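Long-range contacts in beta-N-acetylhexosaminidase (Streptomyces plicatus, PDB 1JAK), which removes non-reducing terminal beta-linked N-acetylhexosamine residues from glycosides by hydrolysis, probably with help from the substrate's own acetamido group: residues 349-354 with 365-370; 393-398 with 413-418; 61-66 with 121-126. All blocks are in the same frame, centred on the assembly; numbering follows the deposited sequence.

In the fold
All three contacts are mostly buried, but they lie in different parts of the fold. Contacts 1 and 2 lie about 13 Å apart, centre to centre, in the catalytic domain, and both touch IFG. Contact 1 joins the ends of two neighbouring barrel strands and is rich in aromatic rings and hydrogen bonds. Contact 2 joins two parts of the loop that follows the next strand, mainly by small apolar groups. The two touch directly, with a probable hydrogen bond between Tyr-366 O and Ser-393 N. Contact 3 is about 35 Å from contact 1, between centres. It packs two helices of the other family domain, with aliphatic groups and one side-chain hydrogen bond.

Contact 1 of 3, residues 349-354 with 365-370; sequences GWHQLA and QYWGLD. With IFG ((2R,3R,4S,5R)-2-acetamido-3,4-dihydroxy-5-hydroxymethyl-piperidine), chain F.
Trp-367 and His-351 each hold CG between the backbone N and the carbonyl carbon (chi1 58° in Trp-367), and their side chains cross at about a right angle. CE1 of His-351 lies over one face of the Trp-367 indole, and C8 of IFG lies over the opposite face. At the indole edge, NE1 of Trp-367 donates to OE1 of Gln-352 at 2.9 Å. This bond is nearly straight and meets a lone pair of the amide oxygen. The backbone N of Trp-367 donates to ND1 of His-351 at 3.1 Å, tilted from the imidazole plane. Glu-376 holds NE2 of the same ring, and CD1 of Tyr-366 sits over its centre.

Trp-350 turns an edge to the face of Trp-367, with planes at 75°. C8 of IFG lies over the centre of the Trp-350 ring, 3.4 Å from CD2 of Trp-350. OE1 of Gln-365 lies over the opposite face, offset toward the rim. The amide is held by His-315 at OE1 and Ser-393 at NE2. An alanine in place of Trp-367 would probably leave OE1 of Gln-352 without this donor and open a gap beside the inhibitor's acetamido methyl.

Gln-365 N to Gly-349 O (2.7 Å) and His-351 N to Gln-365 O tie the backbones. These are adjacent parallel strand ends of a TIM barrel, with two tryptophans lining the acetamido pocket of a family 20 active site.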
loop_
_atom_site.group_PDB
_atom_site.type_symbol
_atom_site.label_atom_id
_atom_site.label_comp_id
_atom_site.label_asym_id
_atom_site.label_seq_id
_atom_site.Cartn_x
_atom_site.Cartn_y
_atom_site.Cartn_z
ATOM N N GLY A 349 -2.664 12.133 9.452
ATOM C CA GLY A 349 -1.797 11.930 10.596
ATOM C C GLY A 349 -2.192 10.647 11.289
ATOM O O GLY A 349 -3.267 10.112 11.022
ATOM N N TRP A 350 -1.329 10.123 12.154
ATOM C CA TRP A 350 -1.687 8.916 12.888
ATOM C C TRP A 350 -2.807 9.356 13.828
ATOM O O TRP A 350 -2.975 10.559 14.053
ATOM C CB TRP A 350 -0.472 8.370 13.639
ATOM C CG TRP A 350 0.600 7.901 12.685
ATOM C CD1 TRP A 350 1.747 8.558 12.349
ATOM C CD2 TRP A 350 0.586 6.695 11.909
ATOM N NE1 TRP A 350 2.451 7.839 11.408
ATOM C CE2 TRP A 350 1.760 6.690 11.122
ATOM C CE3 TRP A 350 -0.304 5.614 11.804
ATOM C CZ2 TRP A 350 2.071 5.645 10.238
ATOM C CZ3 TRP A 350 0.006 4.572 10.925
ATOM C CH2 TRP A 350 1.186 4.599 10.154
ATOM N N HIS A 351 -3.572 8.419 14.382
ATOM C CA HIS A 351 -4.710 8.826 15.206
ATOM C C HIS A 351 -4.433 9.668 16.442
ATOM O O HIS A 351 -5.369 10.185 17.044
ATOM C CB HIS A 351 -5.604 7.625 15.569
ATOM C CG HIS A 351 -5.037 6.727 16.619
ATOM N ND1 HIS A 351 -4.241 5.640 16.324
ATOM C CD2 HIS A 351 -5.176 6.737 17.967
ATOM C CE1 HIS A 351 -3.919 5.017 17.444
ATOM N NE2 HIS A 351 -4.474 5.663 18.455
ATOM N N GLN A 352 -3.169 9.816 16.826
ATOM C CA GLN A 352 -2.850 10.667 17.970
ATOM C C GLN A 352 -3.289 12.095 17.632
ATOM O O GLN A 352 -3.527 12.912 18.522
ATOM C CB GLN A 352 -1.346 10.659 18.260
ATOM C CG GLN A 352 -0.846 9.431 19.009
ATOM C CD GLN A 352 -1.046 8.150 18.234
ATOM O OE1 GLN A 352 -0.765 8.089 17.039
ATOM N NE2 GLN A 352 -1.516 7.110 18.914
ATOM N N LEU A 353 -3.389 12.391 16.338
ATOM C CA LEU A 353 -3.806 13.719 15.890
ATOM C C LEU A 353 -5.247 14.013 16.312
ATOM O O LEU A 353 -5.641 15.177 16.430
ATOM C CB LEU A 353 -3.680 13.834 14.362
ATOM C CG LEU A 353 -4.033 15.185 13.721
ATOM C CD1 LEU A 353 -3.125 16.278 14.268
ATOM C CD2 LEU A 353 -3.878 15.090 12.211
ATOM N N ALA A 354 -6.027 12.959 16.543
ATOM C CA ALA A 354 -7.421 13.115 16.958
ATOM C C ALA A 354 -7.499 13.811 18.311
ATOM O O ALA A 354 -8.544 14.347 18.693
ATOM C CB ALA A 354 -8.107 11.755 17.027
ATOM N N GLN A 365 -5.073 8.137 10.774
ATOM C CA GLN A 365 -4.818 6.717 10.593
ATOM C C GLN A 365 -4.774 6.020 11.945
ATOM O O GLN A 365 -3.846 6.217 12.730
ATOM C CB GLN A 365 -3.495 6.515 9.851
ATOM C CG GLN A 365 -3.296 5.092 9.358
ATOM C CD GLN A 365 -2.039 4.923 8.527
ATOM O OE1 GLN A 365 -1.453 5.900 8.047
ATOM N NE2 GLN A 365 -1.625 3.675 8.341
ATOM N N TYR A 366 -5.787 5.200 12.201
ATOM C CA TYR A 366 -5.905 4.475 13.458
ATOM C C TYR A 366 -5.071 3.201 13.492
ATOM O O TYR A 366 -5.305 2.273 12.708
ATOM C CB TYR A 366 -7.366 4.108 13.704
ATOM C CG TYR A 366 -7.593 3.435 15.031
ATOM C CD1 TYR A 366 -7.583 4.173 16.215
ATOM C CD2 TYR A 366 -7.797 2.059 15.110
ATOM C CE1 TYR A 366 -7.774 3.558 17.445
ATOM C CE2 TYR A 366 -7.989 1.430 16.338
ATOM C CZ TYR A 366 -7.976 2.188 17.501
ATOM O OH TYR A 366 -8.168 1.579 18.719
ATOM N N TRP A 367 -4.109 3.150 14.408
ATOM C CA TRP A 367 -3.260 1.975 14.538
ATOM C C TRP A 367 -3.402 1.326 15.917
ATOM O O TRP A 367 -2.489 0.648 16.400
ATOM C CB TRP A 367 -1.792 2.334 14.254
ATOM C CG TRP A 367 -1.201 3.409 15.127
ATOM C CD1 TRP A 367 -1.508 4.742 15.120
ATOM C CD2 TRP A 367 -0.163 3.243 16.099
ATOM N NE1 TRP A 367 -0.720 5.416 16.028
ATOM C CE2 TRP A 367 0.114 4.518 16.642
ATOM C CE3 TRP A 367 0.565 2.139 16.564
ATOM C CZ2 TRP A 367 1.090 4.722 17.628
ATOM C CZ3 TRP A 367 1.539 2.341 17.544
ATOM C CH2 TRP A 367 1.790 3.625 18.065
ATOM N N GLY A 368 -4.565 1.533 16.534
ATOM C CA GLY A 368 -4.845 0.957 17.838
ATOM C C GLY A 368 -5.047 -0.547 17.777
ATOM O O GLY A 368 -4.935 -1.157 16.710
ATOM N N LEU A 369 -5.356 -1.149 18.923
ATOM C CA LEU A 369 -5.537 -2.597 19.018
ATOM C C LEU A 369 -6.839 -2.947 19.740
ATOM O O LEU A 369 -7.521 -2.064 20.254
ATOM C CB LEU A 369 -4.364 -3.213 19.796
ATOM C CG LEU A 369 -2.918 -3.019 19.314
ATOM C CD1 LEU A 369 -2.500 -1.561 19.416
ATOM C CD2 LEU A 369 -1.994 -3.873 20.173
ATOM N N ASP A 370 -7.175 -4.235 19.779
ATOM C CA ASP A 370 -8.388 -4.681 20.472
ATOM C C ASP A 370 -8.346 -4.190 21.918
ATOM O O ASP A 370 -9.350 -3.727 22.464
ATOM C CB ASP A 370 -8.463 -6.213 20.512
ATOM C CG ASP A 370 -9.051 -6.821 19.252
ATOM O OD1 ASP A 370 -9.246 -6.098 18.253
ATOM O OD2 ASP A 370 -9.315 -8.043 19.271
HETATM N N1 IFG F . 5.016 2.011 16.160
HETATM C C2 IFG F . 5.681 3.095 15.392
HETATM C C3 IFG F . 6.454 2.633 14.090
HETATM C C4 IFG F . 7.197 1.290 14.250
HETATM C C5 IFG F . 6.211 0.252 14.790
HETATM C C6 IFG F . 6.771 -1.156 14.963
HETATM C C7 IFG F . 3.523 3.755 14.411
HETATM C C8 IFG F . 2.458 4.725 13.965
HETATM C C9 IFG F . 5.597 0.660 16.136
HETATM N N2 IFG F . 4.684 4.127 15.028
HETATM O O7 IFG F . 3.298 2.570 14.207
HETATM O O3 IFG F . 7.378 3.644 13.709
HETATM O O4 IFG F . 8.255 1.463 15.192
HETATM O O6 IFG F . 5.732 -2.130 14.966
#

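Contact 2 of 3, residues 393-398 with 413-418; sequences SPADRT and SWAGYV. With IFG ((2R,3R,4S,5R)-2-acetamido-3,4-dihydroxy-5-hydroxymethyl-piperidine), chain F.
Trp-414 meets Ala-395 obliquely, through CH2 at the far end of its six-membered ring. That CH2 is 3.4 Å from CB of Ala-395. CB of Ala-415 lies over one face of the indole, offset toward the rim. At the edge, near the ring plane, is O6 of IFG. NE1 of Trp-414 donates to this O6 at 2.8 Å, and the bond is nearly straight (166°). The indole therefore has a polar edge on the ligand and an apolar tip on segment 393-398. Its chi1 of 66° places CG between the backbone N and the carbonyl carbon, and from there the ring reaches both Ala-395 and IFG. Met-402 also touches this side chain.

The rest of the contact is small groups against backbone. CB of Ala-415 packs 3.6 Å from O of Ala-395. The two alanine methyls are further apart, with CB to CB at 4.2 Å. CB of Asp-396 lies near O of Ala-415. The Asp-396 carboxylate leads away from segment 413-418. Its OD2 makes a salt bridge to Arg-422 and accepts from N of Asp-370.

The two methyls of Val-418 pack against backbone oxygens of segment 393-398. CG2 is 3.5 Å from O of Asp-396, and CG1 is 3.6 Å from O of Arg-397. Each segment has its own internal turn. Residues 413-416 form a type I turn closed by N of Gly-416 on O of Ser-413. O of Pro-394 takes bonds from N of both Arg-397 and Thr-398.

Direct hydrogen bonding between the two segments is absent. Van der Waals packing, much of it of methyls against backbone carbonyls, joins them, while NE1 of Trp-414 is spent on the inhibitor's hydroxymethyl oxygen. Ala-395 and Ala-415 thus probably help to position an indole that binds the ligand.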
loop_
_atom_site.group_PDB
_atom_site.type_symbol
_atom_site.label_atom_id
_atom_site.label_comp_id
_atom_site.label_asym_id
_atom_site.label_seq_id
_atom_site.Cartn_x
_atom_site.Cartn_y
_atom_site.Cartn_z
ATOM N N SER A 393 -5.806 0.745 10.317
ATOM C CA SER A 393 -4.631 -0.119 10.210
ATOM C C SER A 393 -4.223 -0.535 11.627
ATOM O O SER A 393 -3.151 -0.168 12.114
ATOM C CB SER A 393 -3.470 0.613 9.515
ATOM O OG SER A 393 -3.010 1.716 10.278
ATOM N N PRO A 394 -5.081 -1.319 12.306
ATOM C CA PRO A 394 -4.830 -1.791 13.674
ATOM C C PRO A 394 -3.493 -2.517 13.778
ATOM O O PRO A 394 -3.186 -3.382 12.959
ATOM C CB PRO A 394 -6.012 -2.725 13.947
ATOM C CG PRO A 394 -7.095 -2.197 13.024
ATOM C CD PRO A 394 -6.320 -1.906 11.768
ATOM N N ALA A 395 -2.710 -2.169 14.793
ATOM C CA ALA A 395 -1.398 -2.782 14.980
ATOM C C ALA A 395 -1.458 -4.287 15.224
ATOM O O ALA A 395 -0.485 -4.994 14.965
ATOM C CB ALA A 395 -0.657 -2.093 16.126
ATOM N N ASP A 396 -2.588 -4.778 15.727
ATOM C CA ASP A 396 -2.732 -6.205 15.977
ATOM C C ASP A 396 -3.545 -6.876 14.868
ATOM O O ASP A 396 -4.112 -7.954 15.062
ATOM C CB ASP A 396 -3.376 -6.449 17.353
ATOM C CG ASP A 396 -4.767 -5.847 17.476
ATOM O OD1 ASP A 396 -5.146 -4.997 16.642
ATOM O OD2 ASP A 396 -5.481 -6.222 18.432
ATOM N N ARG A 397 -3.585 -6.228 13.704
ATOM C CA ARG A 397 -4.316 -6.753 12.554
ATOM C C ARG A 397 -3.559 -6.610 11.235
ATOM O O ARG A 397 -3.277 -7.603 10.563
ATOM C CB ARG A 397 -5.657 -6.034 12.388
ATOM C CG ARG A 397 -6.590 -6.111 13.577
ATOM C CD ARG A 397 -7.283 -7.447 13.655
ATOM N NE ARG A 397 -8.214 -7.488 14.780
ATOM C CZ ARG A 397 -9.048 -8.492 15.021
ATOM N NH1 ARG A 397 -9.075 -9.542 14.211
ATOM N NH2 ARG A 397 -9.846 -8.452 16.082
ATOM N N THR A 398 -3.237 -5.371 10.867
ATOM C CA THR A 398 -2.583 -5.119 9.585
ATOM C C THR A 398 -1.132 -4.645 9.577
ATOM O O THR A 398 -0.622 -4.245 8.529
ATOM C CB THR A 398 -3.415 -4.131 8.745
ATOM O OG1 THR A 398 -3.351 -2.825 9.332
ATOM C CG2 THR A 398 -4.872 -4.583 8.689
ATOM N N SER A 413 6.887 -8.144 18.309
ATOM C CA SER A 413 5.823 -8.810 19.054
ATOM C C SER A 413 5.107 -7.954 20.098
ATOM O O SER A 413 4.304 -8.472 20.874
ATOM C CB SER A 413 6.405 -10.044 19.748
ATOM O OG SER A 413 7.435 -9.666 20.652
ATOM N N TRP A 414 5.375 -6.654 20.115
ATOM C CA TRP A 414 4.758 -5.781 21.109
ATOM C C TRP A 414 3.232 -5.724 21.030
ATOM O O TRP A 414 2.567 -5.458 22.032
ATOM C CB TRP A 414 5.335 -4.363 21.010
ATOM C CG TRP A 414 5.002 -3.657 19.731
ATOM C CD1 TRP A 414 5.750 -3.631 18.584
ATOM C CD2 TRP A 414 3.826 -2.887 19.462
ATOM N NE1 TRP A 414 5.106 -2.888 17.619
ATOM C CE2 TRP A 414 3.924 -2.421 18.132
ATOM C CE3 TRP A 414 2.694 -2.545 20.217
ATOM C CZ2 TRP A 414 2.933 -1.630 17.538
ATOM C CZ3 TRP A 414 1.709 -1.757 19.629
ATOM C CH2 TRP A 414 1.837 -1.308 18.300
ATOM N N ALA A 415 2.677 -5.970 19.846
ATOM C CA ALA A 415 1.227 -5.943 19.667
ATOM C C ALA A 415 0.663 -7.357 19.710
ATOM O O ALA A 415 -0.456 -7.608 19.244
ATOM C CB ALA A 415 0.873 -5.278 18.331
ATOM N N GLY A 416 1.434 -8.274 20.286
ATOM C CA GLY A 416 1.010 -9.658 20.357
ATOM C C GLY A 416 1.342 -10.315 19.032
ATOM O O GLY A 416 2.087 -9.750 18.235
ATOM N N TYR A 417 0.796 -11.502 18.792
ATOM C CA TYR A 417 1.051 -12.211 17.544
ATOM C C TYR A 417 -0.132 -12.040 16.611
ATOM O O TYR A 417 -1.270 -11.901 17.054
ATOM C CB TYR A 417 1.327 -13.686 17.835
ATOM C CG TYR A 417 2.572 -13.843 18.666
ATOM C CD1 TYR A 417 3.799 -13.398 18.184
ATOM C CD2 TYR A 417 2.517 -14.347 19.966
ATOM C CE1 TYR A 417 4.942 -13.437 18.971
ATOM C CE2 TYR A 417 3.661 -14.393 20.767
ATOM C CZ TYR A 417 4.869 -13.932 20.259
ATOM O OH TYR A 417 6.009 -13.951 21.031
ATOM N N VAL A 418 0.139 -12.039 15.312
ATOM C CA VAL A 418 -0.923 -11.839 14.341
ATOM C C VAL A 418 -0.864 -12.853 13.210
ATOM O O VAL A 418 -0.138 -12.668 12.233
ATOM C CB VAL A 418 -0.850 -10.408 13.756
ATOM C CG1 VAL A 418 -1.997 -10.173 12.778
ATOM C CG2 VAL A 418 -0.900 -9.384 14.890
HETATM N N1 IFG F . 5.016 2.011 16.160
HETATM C C2 IFG F . 5.681 3.095 15.392
HETATM C C3 IFG F . 6.454 2.633 14.090
HETATM C C4 IFG F . 7.197 1.290 14.250
HETATM C C5 IFG F . 6.211 0.252 14.790
HETATM C C6 IFG F . 6.771 -1.156 14.963
HETATM C C7 IFG F . 3.523 3.755 14.411
HETATM C C8 IFG F . 2.458 4.725 13.965
HETATM C C9 IFG F . 5.597 0.660 16.136
HETATM N N2 IFG F . 4.684 4.127 15.028
HETATM O O7 IFG F . 3.298 2.570 14.207
HETATM O O3 IFG F . 7.378 3.644 13.709
HETATM O O4 IFG F . 8.255 1.463 15.192
HETATM O O6 IFG F . 5.732 -2.130 14.966
#

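Contact 3 of 3, residues 61-66 with 121-126; sequences GDYLAD and HGVQTL
Tyr-63 and Gln-124 make the polar link between these helices. NE2 of Gln-124 donates to OH of Tyr-63 at 3.1 Å, and the bond is nearly straight (166°). The phenol oxygen lies in the amide plane, although the ring and amide planes are 56° apart. The bend at chi2 in Gln-124 helps bring the amide to the Tyr-63 hydroxyl. OE1 of Gln-124 is bonded to Arg-127, so both ends of the amide have a partner and its rotation is probably fixed.

The apolar part centres on CG1 of Val-123. It meets the edge of the Tyr-63 ring at CE2 (3.9 Å). The same methyl touches CD1 of Leu-64, also at 3.9 Å. CD1 of Leu-64 reaches on to CD2 of Leu-126 at 4.2 Å, and these two side chains cross at about a right angle. Phe-120 also meets the Tyr-63 ring.

The axes of 61-66 and 121-126 run nearly parallel, 10.7 Å apart at closest approach, with a crossing angle of -17°. Leu-64 also touches Ile-49, and Leu-126 touches Val-146, both on strands of one mixed sheet. Two near-parallel helices packed on that sheet fit the alpha/beta layering of the non-catalytic domain of family 20 enzymes.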
loop_
_atom_site.group_PDB
_atom_site.type_symbol
_atom_site.label_atom_id
_atom_site.label_comp_id
_atom_site.label_asym_id
_atom_site.label_seq_id
_atom_site.Cartn_x
_atom_site.Cartn_y
_atom_site.Cartn_z
ATOM N N GLY A 61 -2.570 -1.580 -21.999
ATOM C CA GLY A 61 -2.342 -2.688 -22.907
ATOM C C GLY A 61 -0.886 -3.116 -22.872
ATOM O O GLY A 61 -0.583 -4.310 -22.797
ATOM N N ASP A 62 0.023 -2.145 -22.923
ATOM C CA ASP A 62 1.448 -2.454 -22.886
ATOM C C ASP A 62 1.809 -3.102 -21.555
ATOM O O ASP A 62 2.652 -3.995 -21.498
ATOM C CB ASP A 62 2.298 -1.190 -23.072
ATOM C CG ASP A 62 2.148 -0.574 -24.449
ATOM O OD1 ASP A 62 1.929 -1.322 -25.424
ATOM O OD2 ASP A 62 2.269 0.665 -24.555
ATOM N N TYR A 63 1.174 -2.639 -20.481
ATOM C CA TYR A 63 1.425 -3.188 -19.153
ATOM C C TYR A 63 1.066 -4.672 -19.131
ATOM O O TYR A 63 1.815 -5.505 -18.613
ATOM C CB TYR A 63 0.585 -2.446 -18.112
ATOM C CG TYR A 63 0.623 -3.072 -16.738
ATOM C CD1 TYR A 63 1.710 -2.874 -15.886
ATOM C CD2 TYR A 63 -0.428 -3.875 -16.291
ATOM C CE1 TYR A 63 1.746 -3.462 -14.621
ATOM C CE2 TYR A 63 -0.397 -4.468 -15.036
ATOM C CZ TYR A 63 0.688 -4.258 -14.207
ATOM O OH TYR A 63 0.712 -4.839 -12.962
ATOM N N LEU A 64 -0.091 -4.995 -19.696
ATOM C CA LEU A 64 -0.556 -6.373 -19.750
ATOM C C LEU A 64 0.367 -7.232 -20.613
ATOM O O LEU A 64 0.755 -8.333 -20.215
ATOM C CB LEU A 64 -1.981 -6.428 -20.307
ATOM C CG LEU A 64 -2.528 -7.833 -20.594
ATOM C CD1 LEU A 64 -2.541 -8.656 -19.311
ATOM C CD2 LEU A 64 -3.928 -7.728 -21.178
ATOM N N ALA A 65 0.711 -6.731 -21.797
ATOM C CA ALA A 65 1.588 -7.472 -22.697
ATOM C C ALA A 65 2.901 -7.802 -21.993
ATOM O O ALA A 65 3.393 -8.930 -22.079
ATOM C CB ALA A 65 1.856 -6.659 -23.959
ATOM N N ASP A 66 3.466 -6.816 -21.300
ATOM C CA ASP A 66 4.719 -7.022 -20.578
ATOM C C ASP A 66 4.596 -8.116 -19.515
ATOM O O ASP A 66 5.546 -8.861 -19.271
ATOM C CB ASP A 66 5.192 -5.721 -19.917
ATOM C CG ASP A 66 5.742 -4.719 -20.920
ATOM O OD1 ASP A 66 6.041 -5.117 -22.066
ATOM O OD2 ASP A 66 5.890 -3.531 -20.556
ATOM N N HIS A 121 -7.234 -2.640 -12.942
ATOM C CA HIS A 121 -7.722 -3.559 -11.924
ATOM C C HIS A 121 -8.244 -4.834 -12.580
ATOM O O HIS A 121 -8.083 -5.926 -12.037
ATOM C CB HIS A 121 -8.805 -2.872 -11.093
ATOM C CG HIS A 121 -8.287 -1.733 -10.272
ATOM N ND1 HIS A 121 -9.078 -0.679 -9.869
ATOM C CD2 HIS A 121 -7.048 -1.480 -9.784
ATOM C CE1 HIS A 121 -8.349 0.176 -9.173
ATOM N NE2 HIS A 121 -7.113 -0.286 -9.107
ATOM N N GLY A 122 -8.857 -4.696 -13.754
ATOM C CA GLY A 122 -9.354 -5.868 -14.457
ATOM C C GLY A 122 -8.190 -6.776 -14.816
ATOM O O GLY A 122 -8.302 -8.003 -14.785
ATOM N N VAL A 123 -7.064 -6.162 -15.164
ATOM C CA VAL A 123 -5.861 -6.910 -15.511
ATOM C C VAL A 123 -5.363 -7.692 -14.298
ATOM O O VAL A 123 -4.931 -8.833 -14.427
ATOM C CB VAL A 123 -4.743 -5.961 -16.021
ATOM C CG1 VAL A 123 -3.394 -6.676 -16.024
ATOM C CG2 VAL A 123 -5.077 -5.491 -17.434
ATOM N N GLN A 124 -5.434 -7.087 -13.114
ATOM C CA GLN A 124 -4.983 -7.770 -11.907
ATOM C C GLN A 124 -5.823 -9.021 -11.655
ATOM O O GLN A 124 -5.340 -10.006 -11.107
ATOM C CB GLN A 124 -5.060 -6.837 -10.695
ATOM C CG GLN A 124 -4.216 -5.569 -10.822
ATOM C CD GLN A 124 -2.782 -5.851 -11.249
ATOM O OE1 GLN A 124 -2.191 -6.860 -10.862
ATOM N NE2 GLN A 124 -2.213 -4.948 -12.039
ATOM N N THR A 125 -7.088 -8.976 -12.050
ATOM C CA THR A 125 -7.958 -10.130 -11.887
ATOM C C THR A 125 -7.584 -11.173 -12.935
ATOM O O THR A 125 -7.483 -12.365 -12.636
ATOM C CB THR A 125 -9.432 -9.728 -12.055
ATOM O OG1 THR A 125 -9.827 -8.943 -10.924
ATOM C CG2 THR A 125 -10.327 -10.962 -12.162
ATOM N N LEU A 126 -7.363 -10.715 -14.164
ATOM C CA LEU A 126 -7.002 -11.613 -15.254
ATOM C C LEU A 126 -5.753 -12.436 -14.952
ATOM O O LEU A 126 -5.708 -13.635 -15.240
ATOM C CB LEU A 126 -6.794 -10.815 -16.547
ATOM C CG LEU A 126 -6.351 -11.610 -17.781
ATOM C CD1 LEU A 126 -7.389 -12.685 -18.114
ATOM C CD2 LEU A 126 -6.179 -10.657 -18.957
#